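Long-range contacts in dihydropteroate synthase (Anaplasma phagocytophilum, PDB 6UCZ), which probably catalyses the joining of 6-hydroxymethyl-7,8-dihydropterin diphosphate to p-aminobenzoate in folate biosynthesis, and is seen here with a pterin monophosphate in its pocket: residues 31-39 and 55-63; 67-77 and 109-117. One frame throughout, in Å; residues are numbered along the deposited sequence.

Interaction 1 (31-39 and 55-63); sequences KIVGILNVT and AIRHATDLI
The carbonyl oxygen of I35 is tied to H58 of the helix by one shared water. The water donates to I35 O at 2.7 Å and also hydrogen-bonds to H58 NE2 at 2.9 Å, lying in the plane of the imidazole at its edge, so that it bridges a strand carbonyl and a helix side chain. L62 also closes on this oxygen, with CD1 3.7 Å from I35 O. Within the helix, L62 CG sits over the centre of one face of the H58 ring, so the imidazole is backed on a face while its edge is turned to the strand.

L36 supplies most of the apolar contact, and its two methyls divide the work. CD1 meets the edge of the ring, 3.5 Å from H58 CD2, where the leucine and histidine side chains run alongside one another, pointing opposite ways. CD2 drops between successive helical turns, 3.6 Å from A59 CB and close to A55 O. Because CG stands anti to the backbone nitrogen (chi1 179°), the branch is carried to the helix although CB itself does not point at it.

Strand 31-37 and the helical segment 55-63, part of helix 52-64, run antiparallel, at 177° between their directions and 9.1 Å between axes, as expected for the first beta-alpha unit of the (beta/alpha)8 barrel of dihydropteroate synthases. G34, without a side chain, lies against L62, with G34 C 4.2 Å from L62 CD1. V278 of helix 278-290 touches both I32 and L62.

Just past the end of the strand, V38 CG1 packs 3.8 Å from A55 CB. Flanking V38, N37 OD1 accepts from T39 N in an Asx turn, and from T39 OG1 as well, although T39 is poorly ordered.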
ATOM      1  N   LYS A  31      -0.784   7.850  -9.032  1.00 28.76           N
ATOM      2  CA  LYS A  31      -1.805   6.848  -9.291  1.00 27.47           C
ATOM      3  C   LYS A  31      -2.647   6.581  -8.046  1.00 26.63           C
ATOM      4  O   LYS A  31      -2.133   6.582  -6.928  1.00 30.44           O
ATOM      5  CB  LYS A  31      -1.164   5.545  -9.783  1.00 27.00           C
ATOM      6  CG  LYS A  31      -0.617   5.653 -11.211  1.00 42.53           C
ATOM      7  CD  LYS A  31      -0.075   4.310 -11.684  1.00 53.51           C
ATOM      8  CE  LYS A  31       0.468   4.368 -13.115  1.00 63.70           C
ATOM      9  NZ  LYS A  31      -0.564   4.698 -14.140  1.00 69.65           N
ATOM     10  N   ILE A  32      -3.944   6.354  -8.258  1.00 25.75           N
ATOM     11  CA  ILE A  32      -4.886   6.050  -7.188  1.00 24.88           C
ATOM     12  C   ILE A  32      -4.955   4.540  -7.012  1.00 28.53           C
ATOM     13  O   ILE A  32      -5.351   3.816  -7.935  1.00 24.22           O
ATOM     14  CB  ILE A  32      -6.280   6.612  -7.492  1.00 25.84           C
ATOM     15  CG1 ILE A  32      -6.225   8.128  -7.715  1.00 27.47           C
ATOM     16  CG2 ILE A  32      -7.229   6.267  -6.349  1.00 25.57           C
ATOM     17  CD1 ILE A  32      -7.537   8.714  -8.177  1.00 28.87           C
ATOM     18  N   VAL A  33      -4.596   4.068  -5.822  1.00 23.55           N
ATOM     19  CA  VAL A  33      -4.678   2.655  -5.471  1.00 26.84           C
ATOM     20  C   VAL A  33      -5.884   2.507  -4.552  1.00 26.45           C
ATOM     21  O   VAL A  33      -5.829   2.851  -3.362  1.00 26.79           O
ATOM     22  CB  VAL A  33      -3.388   2.170  -4.808  1.00 26.59           C
ATOM     23  CG1 VAL A  33      -3.478   0.686  -4.452  1.00 27.58           C
ATOM     24  CG2 VAL A  33      -2.195   2.455  -5.714  1.00 26.30           C
ATOM     25  N   GLY A  34      -6.978   1.987  -5.103  1.00 26.61           N
ATOM     26  CA  GLY A  34      -8.194   1.812  -4.327  1.00 28.50           C
ATOM     27  C   GLY A  34      -8.124   0.564  -3.461  1.00 24.60           C
ATOM     28  O   GLY A  34      -7.763  -0.520  -3.934  1.00 28.07           O
ATOM     29  N   ILE A  35      -8.509   0.714  -2.197  1.00 28.87           N
ATOM     30  CA  ILE A  35      -8.426  -0.370  -1.225  1.00 34.39           C
ATOM     31  C   ILE A  35      -9.671  -1.240  -1.340  1.00 34.71           C
ATOM     32  O   ILE A  35     -10.804  -0.747  -1.259  1.00 29.25           O
ATOM     33  CB  ILE A  35      -8.270   0.185   0.200  1.00 33.88           C
ATOM     34  CG1 ILE A  35      -6.945   0.929   0.350  1.00 24.93           C
ATOM     35  CG2 ILE A  35      -8.410  -0.931   1.249  1.00 34.27           C
ATOM     36  CD1 ILE A  35      -6.877   1.791   1.621  1.00 24.99           C
ATOM     37  N   LEU A  36      -9.457  -2.543  -1.496  1.00 26.23           N
ATOM     38  CA  LEU A  36     -10.524  -3.528  -1.578  1.00 26.73           C
ATOM     39  C   LEU A  36     -10.213  -4.587  -0.523  1.00 34.81           C
ATOM     40  O   LEU A  36      -9.385  -5.479  -0.737  1.00 32.57           O
ATOM     41  CB  LEU A  36     -10.620  -4.121  -2.983  1.00 27.90           C
ATOM     42  CG  LEU A  36     -11.699  -5.187  -3.158  1.00 42.37           C
ATOM     43  CD1 LEU A  36     -12.998  -4.773  -2.523  1.00 42.97           C
ATOM     44  CD2 LEU A  36     -11.900  -5.466  -4.630  1.00 54.33           C
ATOM     45  N   ASN A  37     -10.865  -4.470   0.621  1.00 37.13           N
ATOM     46  CA  ASN A  37     -10.670  -5.390   1.725  1.00 44.48           C
ATOM     47  C   ASN A  37     -11.707  -6.501   1.605  1.00 48.98           C
ATOM     48  O   ASN A  37     -12.903  -6.223   1.464  1.00 47.20           O
ATOM     49  CB  ASN A  37     -10.810  -4.634   3.052  1.00 53.10           C
ATOM     50  CG  ASN A  37     -10.645  -5.528   4.274  1.00 73.37           C
ATOM     51  OD1 ASN A  37     -11.474  -6.396   4.539  1.00 81.73           O
ATOM     52  ND2 ASN A  37      -9.589  -5.287   5.047  1.00 79.96           N
ATOM     53  N   VAL A  38     -11.248  -7.754   1.604  1.00 44.38           N
ATOM     54  CA  VAL A  38     -12.169  -8.882   1.536  1.00 49.94           C
ATOM     55  C   VAL A  38     -12.158  -9.694   2.827  1.00 60.91           C
ATOM     56  O   VAL A  38     -12.650 -10.825   2.842  1.00 70.61           O
ATOM     57  CB  VAL A  38     -11.892  -9.777   0.313  1.00 53.68           C
ATOM     58  CG1 VAL A  38     -12.068  -8.991  -0.990  1.00 42.49           C
ATOM     59  CG2 VAL A  38     -10.515 -10.402   0.385  1.00 58.54           C
ATOM     60  N   THR A  39     -11.614  -9.143   3.910  1.00 67.94           N
ATOM     61  CA  THR A  39     -11.710  -9.757   5.237  1.00 76.14           C
ATOM     62  C   THR A  39     -13.169  -9.783   5.698  1.00 82.73           C
ATOM     63  O   THR A  39     -13.592 -10.683   6.429  1.00 87.64           O
ATOM     64  CB  THR A  39     -10.837  -9.022   6.294  1.00 73.59           C
ATOM     65  OG1 THR A  39     -11.496  -7.826   6.729  1.00 80.50           O
ATOM     66  CG2 THR A  39      -9.473  -8.657   5.717  1.00 62.68           C
ATOM     67  N   ALA A  55     -17.668  -7.910  -2.867  1.00 43.02           N
ATOM     68  CA  ALA A  55     -16.339  -7.466  -3.272  1.00 45.52           C
ATOM     69  C   ALA A  55     -16.315  -7.064  -4.742  1.00 42.47           C
ATOM     70  O   ALA A  55     -15.685  -6.065  -5.107  1.00 43.27           O
ATOM     71  CB  ALA A  55     -15.311  -8.568  -3.000  1.00 42.99           C
ATOM     72  N   ILE A  56     -17.019  -7.819  -5.594  1.00 42.15           N
ATOM     73  CA  ILE A  56     -17.078  -7.501  -7.018  1.00 48.05           C
ATOM     74  C   ILE A  56     -17.771  -6.167  -7.227  1.00 46.56           C
ATOM     75  O   ILE A  56     -17.354  -5.350  -8.060  1.00 46.22           O
ATOM     76  CB  ILE A  56     -17.795  -8.629  -7.791  1.00 50.43           C
ATOM     77  CG1 ILE A  56     -17.134  -9.980  -7.529  1.00 56.16           C
ATOM     78  CG2 ILE A  56     -17.856  -8.324  -9.286  1.00 49.27           C
ATOM     79  CD1 ILE A  56     -15.664  -9.978  -7.778  1.00 54.03           C
ATOM     80  N   ARG A  57     -18.836  -5.920  -6.463  1.00 50.77           N
ATOM     81  CA  ARG A  57     -19.530  -4.644  -6.558  1.00 46.20           C
ATOM     82  C   ARG A  57     -18.642  -3.504  -6.090  1.00 44.26           C
ATOM     83  O   ARG A  57     -18.639  -2.424  -6.695  1.00 40.78           O
ATOM     84  CB  ARG A  57     -20.825  -4.688  -5.750  1.00 51.38           C
ATOM     85  N   HIS A  58     -17.889  -3.710  -5.007  1.00 37.36           N
ATOM     86  CA  HIS A  58     -16.994  -2.646  -4.560  1.00 40.05           C
ATOM     87  C   HIS A  58     -15.892  -2.391  -5.582  1.00 38.13           C
ATOM     88  O   HIS A  58     -15.582  -1.235  -5.888  1.00 37.27           O
ATOM     89  CB  HIS A  58     -16.395  -2.973  -3.187  1.00 41.74           C
ATOM     90  CG  HIS A  58     -15.702  -1.807  -2.544  1.00 46.03           C
ATOM     91  ND1 HIS A  58     -16.270  -0.554  -2.470  1.00 51.07           N
ATOM     92  CD2 HIS A  58     -14.489  -1.705  -1.949  1.00 50.66           C
ATOM     93  CE1 HIS A  58     -15.438   0.269  -1.857  1.00 52.25           C
ATOM     94  NE2 HIS A  58     -14.350  -0.403  -1.530  1.00 49.47           N
ATOM     95  N   ALA A  59     -15.300  -3.455  -6.134  1.00 35.70           N
ATOM     96  CA  ALA A  59     -14.278  -3.270  -7.159  1.00 35.55           C
ATOM     97  C   ALA A  59     -14.834  -2.510  -8.359  1.00 35.46           C
ATOM     98  O   ALA A  59     -14.147  -1.659  -8.937  1.00 34.69           O
ATOM     99  CB  ALA A  59     -13.720  -4.622  -7.599  1.00 38.38           C
ATOM    100  N   THR A  60     -16.072  -2.817  -8.753  1.00 34.70           N
ATOM    101  CA  THR A  60     -16.702  -2.101  -9.859  1.00 46.43           C
ATOM    102  C   THR A  60     -16.861  -0.625  -9.537  1.00 41.88           C
ATOM    103  O   THR A  60     -16.605   0.233 -10.392  1.00 39.06           O
ATOM    104  CB  THR A  60     -18.066  -2.717 -10.187  1.00 45.80           C
ATOM    105  OG1 THR A  60     -17.897  -4.084 -10.571  1.00 48.87           O
ATOM    106  CG2 THR A  60     -18.760  -1.945 -11.310  1.00 47.27           C
ATOM    107  N   ASP A  61     -17.288  -0.306  -8.311  1.00 42.44           N
ATOM    108  CA  ASP A  61     -17.456   1.096  -7.933  0.53 46.41           C
ATOM    109  C   ASP A  61     -16.118   1.821  -7.913  1.00 41.46           C
ATOM    110  O   ASP A  61     -16.030   2.987  -8.316  1.00 34.02           O
ATOM    111  CB  ASP A  61     -18.140   1.208  -6.572  0.53 47.39           C
ATOM    112  CG  ASP A  61     -19.593   0.797  -6.614  0.53 52.12           C
ATOM    113  OD1 ASP A  61     -20.199   0.836  -7.707  0.53 58.18           O
ATOM    114  OD2 ASP A  61     -20.134   0.442  -5.547  0.53 54.85           O
ATOM    115  N   LEU A  62     -15.062   1.142  -7.459  1.00 35.98           N
ATOM    116  CA  LEU A  62     -13.737   1.758  -7.437  1.00 35.79           C
ATOM    117  C   LEU A  62     -13.258   2.066  -8.849  1.00 38.13           C
ATOM    118  O   LEU A  62     -12.673   3.125  -9.101  1.00 36.46           O
ATOM    119  CB  LEU A  62     -12.741   0.842  -6.729  1.00 29.13           C
ATOM    120  CG  LEU A  62     -12.946   0.548  -5.239  1.00 32.71           C
ATOM    121  CD1 LEU A  62     -11.972  -0.536  -4.789  1.00 30.99           C
ATOM    122  CD2 LEU A  62     -12.770   1.794  -4.403  1.00 27.66           C
ATOM    123  N   ILE A  63     -13.500   1.142  -9.779  1.00 30.74           N
ATOM    124  CA  ILE A  63     -13.164   1.362 -11.186  1.00 36.23           C
ATOM    125  C   ILE A  63     -13.895   2.581 -11.733  1.00 37.17           C
ATOM    126  O   ILE A  63     -13.285   3.471 -12.339  1.00 37.32           O
ATOM    127  CB  ILE A  63     -13.497   0.100 -12.004  1.00 35.59           C
ATOM    128  CG1 ILE A  63     -12.562  -1.038 -11.590  1.00 33.24           C
ATOM    129  CG2 ILE A  63     -13.434   0.378 -13.489  1.00 35.05           C
ATOM    130  CD1 ILE A  63     -12.964  -2.374 -12.102  1.00 37.62           C
TER
HETATM  131  O   HOH W   1     -12.301   1.367  -0.607  1.00 33.37           O

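Interaction 2 (67-77 and 109-117). With PMM (pterin-6-yl-methyl-monophosphate), chain C.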
ATOM      1  N   ALA A  67     -10.228   4.680 -10.074  1.00 31.14           N
ATOM      2  CA  ALA A  67      -9.047   3.998  -9.562  1.00 36.16           C
ATOM      3  C   ALA A  67      -8.122   3.614 -10.707  1.00 32.70           C
ATOM      4  O   ALA A  67      -8.569   3.200 -11.780  1.00 30.09           O
ATOM      5  CB  ALA A  67      -9.446   2.747  -8.776  1.00 25.90           C
ATOM      6  N   ASP A  68      -6.824   3.788 -10.481  1.00 34.00           N
ATOM      7  CA  ASP A  68      -5.799   3.286 -11.388  1.00 33.66           C
ATOM      8  C   ASP A  68      -5.406   1.850 -11.073  1.00 29.63           C
ATOM      9  O   ASP A  68      -5.047   1.094 -11.986  1.00 26.76           O
ATOM     10  CB  ASP A  68      -4.573   4.195 -11.316  1.00 33.64           C
ATOM     11  CG  ASP A  68      -4.900   5.623 -11.723  1.00 37.83           C
ATOM     12  OD1 ASP A  68      -5.337   5.823 -12.877  1.00 33.82           O
ATOM     13  OD2 ASP A  68      -4.790   6.538 -10.871  1.00 28.31           O
ATOM     14  N   VAL A  69      -5.454   1.478  -9.795  1.00 30.80           N
ATOM     15  CA  VAL A  69      -5.123   0.138  -9.306  1.00 31.34           C
ATOM     16  C   VAL A  69      -6.149  -0.240  -8.247  1.00 27.71           C
ATOM     17  O   VAL A  69      -6.583   0.615  -7.466  1.00 25.60           O
ATOM     18  CB  VAL A  69      -3.699   0.072  -8.695  1.00 25.74           C
ATOM     19  CG1 VAL A  69      -3.302  -1.380  -8.377  1.00 29.98           C
ATOM     20  CG2 VAL A  69      -2.661   0.722  -9.625  1.00 25.88           C
ATOM     21  N   ILE A  70      -6.550  -1.514  -8.219  1.00 26.25           N
ATOM     22  CA  ILE A  70      -7.363  -2.061  -7.135  0.58 23.80           C
ATOM     23  C   ILE A  70      -6.458  -2.942  -6.282  1.00 29.50           C
ATOM     24  O   ILE A  70      -5.920  -3.946  -6.770  1.00 29.50           O
ATOM     25  CB  ILE A  70      -8.562  -2.870  -7.655  0.58 31.26           C
ATOM     26  CG1 ILE A  70      -9.352  -2.089  -8.705  0.58 32.44           C
ATOM     27  CG2 ILE A  70      -9.454  -3.281  -6.488  0.58 30.41           C
ATOM     28  CD1 ILE A  70     -10.047  -0.865  -8.162  0.58 31.13           C
ATOM     29  N   ASP A  71      -6.306  -2.580  -5.011  1.00 27.78           N
ATOM     30  CA  ASP A  71      -5.472  -3.319  -4.067  1.00 29.81           C
ATOM     31  C   ASP A  71      -6.361  -4.262  -3.263  1.00 30.14           C
ATOM     32  O   ASP A  71      -7.138  -3.817  -2.413  1.00 31.83           O
ATOM     33  CB  ASP A  71      -4.716  -2.354  -3.155  1.00 25.02           C
ATOM     34  CG  ASP A  71      -3.747  -3.056  -2.221  1.00 33.59           C
ATOM     35  OD1 ASP A  71      -2.937  -3.868  -2.714  1.00 34.45           O
ATOM     36  OD2 ASP A  71      -3.769  -2.770  -0.997  1.00 39.55           O
ATOM     37  N   VAL A  72      -6.235  -5.563  -3.520  1.00 32.32           N
ATOM     38  CA  VAL A  72      -7.098  -6.574  -2.918  1.00 32.69           C
ATOM     39  C   VAL A  72      -6.364  -7.218  -1.746  1.00 30.87           C
ATOM     40  O   VAL A  72      -5.272  -7.778  -1.909  1.00 29.40           O
ATOM     41  CB  VAL A  72      -7.514  -7.638  -3.941  1.00 32.38           C
ATOM     42  CG1 VAL A  72      -8.579  -8.557  -3.334  1.00 29.59           C
ATOM     43  CG2 VAL A  72      -7.989  -6.990  -5.255  1.00 32.38           C
ATOM     44  N   GLY A  73      -6.987  -7.187  -0.575  1.00 31.94           N
ATOM     45  CA  GLY A  73      -6.379  -7.761   0.607  1.00 28.77           C
ATOM     46  C   GLY A  73      -7.350  -8.565   1.442  1.00 37.16           C
ATOM     47  O   GLY A  73      -8.535  -8.227   1.536  1.00 41.32           O
ATOM     48  N   ALA A  74      -6.861  -9.643   2.043  1.00 38.38           N
ATOM     49  CA  ALA A  74      -7.706 -10.540   2.811  1.00 45.12           C
ATOM     50  C   ALA A  74      -7.261 -10.721   4.250  1.00 50.80           C
ATOM     51  O   ALA A  74      -7.929 -11.453   4.993  1.00 55.51           O
ATOM     52  CB  ALA A  74      -7.759 -11.922   2.141  1.00 47.35           C
ATOM     53  N   GLU A  75      -6.169 -10.085   4.677  1.00 51.16           N
ATOM     54  CA  GLU A  75      -5.700 -10.211   6.055  1.00 54.95           C
ATOM     55  C   GLU A  75      -5.762  -8.838   6.705  1.00 61.64           C
ATOM     56  O   GLU A  75      -4.951  -7.962   6.388  1.00 56.74           O
ATOM     57  CB  GLU A  75      -4.279 -10.784   6.125  1.00 45.53           C
ATOM     58  CG  GLU A  75      -3.884 -11.228   7.542  1.00 52.65           C
ATOM     59  CD  GLU A  75      -2.557 -11.971   7.607  1.00 60.90           C
ATOM     60  OE1 GLU A  75      -1.788 -11.932   6.623  1.00 59.21           O
ATOM     61  OE2 GLU A  75      -2.274 -12.585   8.663  1.00 63.42           O
ATOM     62  N   SER A  76      -6.699  -8.664   7.635  1.00 71.87           N
ATOM     63  CA  SER A  76      -6.749  -7.432   8.404  1.00 80.67           C
ATOM     64  C   SER A  76      -5.484  -7.297   9.236  1.00 82.90           C
ATOM     65  O   SER A  76      -5.095  -8.220   9.959  1.00 84.98           O
ATOM     66  CB  SER A  76      -7.986  -7.402   9.303  1.00 86.51           C
ATOM     67  OG  SER A  76      -7.839  -6.439  10.337  1.00 88.08           O
ATOM     68  N   THR A  77      -4.834  -6.146   9.125  1.00 81.72           N
ATOM     69  CA  THR A  77      -3.617  -5.867   9.868  1.00 82.64           C
ATOM     70  C   THR A  77      -3.880  -4.895  11.013  1.00 85.74           C
ATOM     71  O   THR A  77      -2.932  -4.393  11.631  1.00 81.23           O
ATOM     72  CB  THR A  77      -2.536  -5.354   8.916  1.00 77.98           C
ATOM     73  OG1 THR A  77      -1.284  -5.240   9.603  1.00 81.70           O
ATOM     74  CG2 THR A  77      -2.935  -4.024   8.332  1.00 70.26           C
ATOM     75  N   VAL A 109      -7.528  -1.003 -15.727  1.00 33.82           N
ATOM     76  CA  VAL A 109      -7.172  -0.761 -14.338  1.00 31.00           C
ATOM     77  C   VAL A 109      -6.325  -1.936 -13.861  1.00 33.29           C
ATOM     78  O   VAL A 109      -6.596  -3.095 -14.212  1.00 33.54           O
ATOM     79  CB  VAL A 109      -8.442  -0.575 -13.483  1.00 34.69           C
ATOM     80  CG1 VAL A 109      -8.097  -0.478 -12.006  1.00 28.06           C
ATOM     81  CG2 VAL A 109      -9.227   0.674 -13.953  1.00 34.81           C
ATOM     82  N   GLU A 110      -5.274  -1.643 -13.104  1.00 34.53           N
ATOM     83  CA  GLU A 110      -4.409  -2.714 -12.626  1.00 34.88           C
ATOM     84  C   GLU A 110      -4.928  -3.297 -11.317  1.00 31.73           C
ATOM     85  O   GLU A 110      -5.786  -2.726 -10.647  1.00 31.04           O
ATOM     86  CB  GLU A 110      -2.977  -2.214 -12.462  1.00 33.12           C
ATOM     87  CG  GLU A 110      -2.359  -1.752 -13.771  1.00 40.14           C
ATOM     88  CD  GLU A 110      -0.991  -1.140 -13.583  1.00 43.65           C
ATOM     89  OE1 GLU A 110      -0.904  -0.040 -12.984  1.00 38.83           O
ATOM     90  OE2 GLU A 110      -0.003  -1.777 -14.010  1.00 44.16           O
ATOM     91  N   VAL A 111      -4.372  -4.452 -10.942  1.00 34.60           N
ATOM     92  CA  VAL A 111      -4.745  -5.141  -9.712  1.00 30.20           C
ATOM     93  C   VAL A 111      -3.482  -5.416  -8.906  1.00 33.93           C
ATOM     94  O   VAL A 111      -2.464  -5.855  -9.456  1.00 33.31           O
ATOM     95  CB  VAL A 111      -5.508  -6.456 -10.000  1.00 30.93           C
ATOM     96  CG1 VAL A 111      -5.920  -7.153  -8.690  1.00 27.40           C
ATOM     97  CG2 VAL A 111      -6.718  -6.191 -10.898  1.00 27.96           C
ATOM     98  N   SER A 112      -3.562  -5.167  -7.601  1.00 31.78           N
ATOM     99  CA  SER A 112      -2.478  -5.379  -6.647  1.00 26.61           C
ATOM    100  C   SER A 112      -2.926  -6.413  -5.620  1.00 26.58           C
ATOM    101  O   SER A 112      -4.093  -6.421  -5.213  1.00 31.37           O
ATOM    102  CB  SER A 112      -2.112  -4.049  -5.943  1.00 29.88           C
ATOM    103  OG  SER A 112      -1.101  -4.247  -4.976  1.00 45.32           O
ATOM    104  N   ILE A 113      -2.021  -7.297  -5.206  1.00 30.78           N
ATOM    105  CA  ILE A 113      -2.328  -8.257  -4.149  1.00 30.61           C
ATOM    106  C   ILE A 113      -1.641  -7.802  -2.870  1.00 26.20           C
ATOM    107  O   ILE A 113      -0.408  -7.717  -2.808  1.00 29.34           O
ATOM    108  CB  ILE A 113      -1.936  -9.700  -4.539  1.00 32.22           C
ATOM    109  CG1 ILE A 113      -2.211 -10.673  -3.380  1.00 27.27           C
ATOM    110  CG2 ILE A 113      -0.480  -9.819  -4.992  1.00 29.74           C
ATOM    111  CD1 ILE A 113      -3.657 -10.733  -2.954  1.00 27.13           C
ATOM    112  N   ASP A 114      -2.438  -7.467  -1.859  1.00 23.55           N
ATOM    113  CA  ASP A 114      -1.912  -6.987  -0.582  1.00 24.54           C
ATOM    114  C   ASP A 114      -1.744  -8.216   0.299  1.00 30.39           C
ATOM    115  O   ASP A 114      -2.720  -8.745   0.835  1.00 27.10           O
ATOM    116  CB  ASP A 114      -2.845  -5.953   0.043  1.00 25.79           C
ATOM    117  CG  ASP A 114      -2.302  -5.359   1.332  1.00 38.55           C
ATOM    118  OD1 ASP A 114      -1.312  -5.875   1.910  1.00 35.77           O
ATOM    119  OD2 ASP A 114      -2.870  -4.335   1.766  1.00 37.30           O
ATOM    120  N   THR A 115      -0.508  -8.698   0.416  1.00 26.56           N
ATOM    121  CA  THR A 115      -0.245  -9.902   1.189  1.00 27.81           C
ATOM    122  C   THR A 115       1.175  -9.840   1.720  1.00 32.69           C
ATOM    123  O   THR A 115       2.048  -9.193   1.136  1.00 35.71           O
ATOM    124  CB  THR A 115      -0.441 -11.173   0.351  1.00 31.64           C
ATOM    125  OG1 THR A 115      -0.183 -12.327   1.152  1.00 31.66           O
ATOM    126  CG2 THR A 115       0.514 -11.190  -0.838  1.00 33.41           C
ATOM    127  N   ARG A 116       1.397 -10.518   2.837  1.00 36.16           N
ATOM    128  CA  ARG A 116       2.743 -10.768   3.322  1.00 29.60           C
ATOM    129  C   ARG A 116       3.262 -12.157   2.948  1.00 34.70           C
ATOM    130  O   ARG A 116       4.421 -12.458   3.238  1.00 32.35           O
ATOM    131  CB  ARG A 116       2.791 -10.584   4.842  1.00 32.49           C
ATOM    132  CG  ARG A 116       2.222 -11.751   5.627  1.00 44.77           C
ATOM    133  CD  ARG A 116       2.191 -11.425   7.095  1.00 53.88           C
ATOM    134  NE  ARG A 116       1.146 -10.444   7.364  1.00 67.20           N
ATOM    135  CZ  ARG A 116       0.641 -10.188   8.566  1.00 80.73           C
ATOM    136  NH1 ARG A 116       1.075 -10.855   9.630  1.00 85.77           N
ATOM    137  NH2 ARG A 116      -0.308  -9.267   8.698  1.00 83.69           N
ATOM    138  N   ASN A 117       2.451 -12.992   2.291  1.00 41.02           N
ATOM    139  CA  ASN A 117       2.773 -14.403   2.030  1.00 37.29           C
ATOM    140  C   ASN A 117       3.156 -14.614   0.570  1.00 34.72           C
ATOM    141  O   ASN A 117       2.362 -14.318  -0.331  1.00 31.98           O
ATOM    142  CB  ASN A 117       1.589 -15.305   2.375  1.00 36.27           C
ATOM    143  CG  ASN A 117       1.227 -15.265   3.843  1.00 38.71           C
ATOM    144  OD1 ASN A 117       2.092 -15.390   4.697  1.00 41.09           O
ATOM    145  ND2 ASN A 117      -0.055 -15.094   4.143  1.00 35.04           N
TER
HETATM  146  N5  PMM C 301      -1.738  -0.136   5.169  1.00 23.60           N
HETATM  147  C6  PMM C 301      -2.536  -1.179   5.418  1.00 27.14           C
HETATM  148  C7  PMM C 301      -2.501  -2.310   4.624  1.00 21.05           C
HETATM  149  N8  PMM C 301      -1.684  -2.468   3.576  1.00 23.12           N
HETATM  150  N1  PMM C 301      -0.064  -1.577   2.241  1.00 21.58           N
HETATM  151  C2  PMM C 301       0.763  -0.581   1.946  1.00 23.88           C
HETATM  152  N2  PMM C 301       1.607  -0.700   0.915  1.00 21.81           N
HETATM  153  N3  PMM C 301       0.816   0.584   2.663  1.00 19.77           N
HETATM  154  C4  PMM C 301       0.047   0.868   3.768  1.00 21.14           C
HETATM  155  O4  PMM C 301       0.171   1.930   4.377  1.00 28.24           O
HETATM  156  C4A PMM C 301      -0.889  -0.217   4.132  1.00 22.95           C
HETATM  157  C8A PMM C 301      -0.890  -1.418   3.334  1.00 22.85           C
HETATM  158  C9  PMM C 301      -3.415  -1.060   6.638  1.00 33.17           C
HETATM  159  O10 PMM C 301      -4.455  -0.094   6.381  1.00 46.55           O
HETATM  160  PA  PMM C 301      -6.002  -0.519   6.171  1.00 48.26           P
HETATM  161  O1P PMM C 301      -6.762   0.817   6.156  1.00 53.73           O
HETATM  162  O2P PMM C 301      -6.445  -1.270   7.420  1.00 53.51           O
HETATM  163  O3P PMM C 301      -6.153  -1.311   4.915  1.00 45.81           O
HETATM  164  O   HOH W   2      -3.049   1.670 -13.385  1.00 36.11           O
HETATM  165  O   HOH W   3      -4.401 -10.627   1.378  1.00 31.67           O
HETATM  166  O   HOH W   4      -1.126 -11.328   4.223  1.00 36.46           O
HETATM  167  O   HOH W   5      -1.205 -15.067   6.333  1.00 43.34           O
HETATM  168  O   HOH W   6      -4.121  -8.266   3.253  1.00 43.42           O
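V109 sets its two methyls against successive carbonyl oxygens: CG2 meets A67 O, and CG1 lies 3.4 Å from D68 O and touches I70 CG1. At E110 the parallel ladder begins, E110 N donating to D68 O at 3.0 Å and E110 O accepting from I70 N; the carboxylate is held beyond the pair by Y131 and K153. V111 faces the helical layer, its CG1 4.0 Å from V72 CG2, with A104 of helix 97-106 packed on it.

S112 turns to the opposite face. With OG anti to the backbone nitrogen (chi1 178°), its hydroxyl donates to D71 OD1 at 2.9 Å, approaching the anti side 26° out of the carboxylate plane. The ladder runs on through V72, which S112 and D114 both bond, while I113 CD1 rests 3.5 Å from V72 O.

D114 then brings a second carboxylate beside D71: their OD2 atoms are 3.3 Å apart, two acceptors that R274 bridges by salt bridges, probably easing their mutual repulsion. D114 OD2 also lies 2.9 Å from N8 of the pterin, and Q135 holds D114 OD1.

R116 is stacked on E75, its guanidinium plane 21° from the carboxylate, with E75 OE1 3.4 Å from R116 NE over one face: charge attraction without a directed N-H. A water joins E75 OE1 to R116 N. N117 N donates to T115 OG1, an ST turn leading into helix 118-127. These are neighbouring parallel strands of the (beta/alpha)8 barrel, with D114, near the C-terminal end of strand 110-115, and T77, beyond strand 69-73, lining the pterin pocket.

In the fold
The centres of interactions 1 and 2 are about 9 Å apart, and the two follow in series along the chain: residues 31-63 of the first contact all precede residue 67, where the second begins. Helix 52-64 leads directly into strand 69-73, which lies between strand 31-37 and strand 110-115 in the one parallel sheet. Two probable hydrogen bonds join the contacts, G34 O to D71 N (2.7 Å) and I32 N to D68 OD2 (2.8 Å). Interaction 1 thus packs a helix on the outside of the barrel wall, whereas interaction 2 joins two strands within that wall. Together they build three consecutive strands, the last placing D114 against the bound pterin.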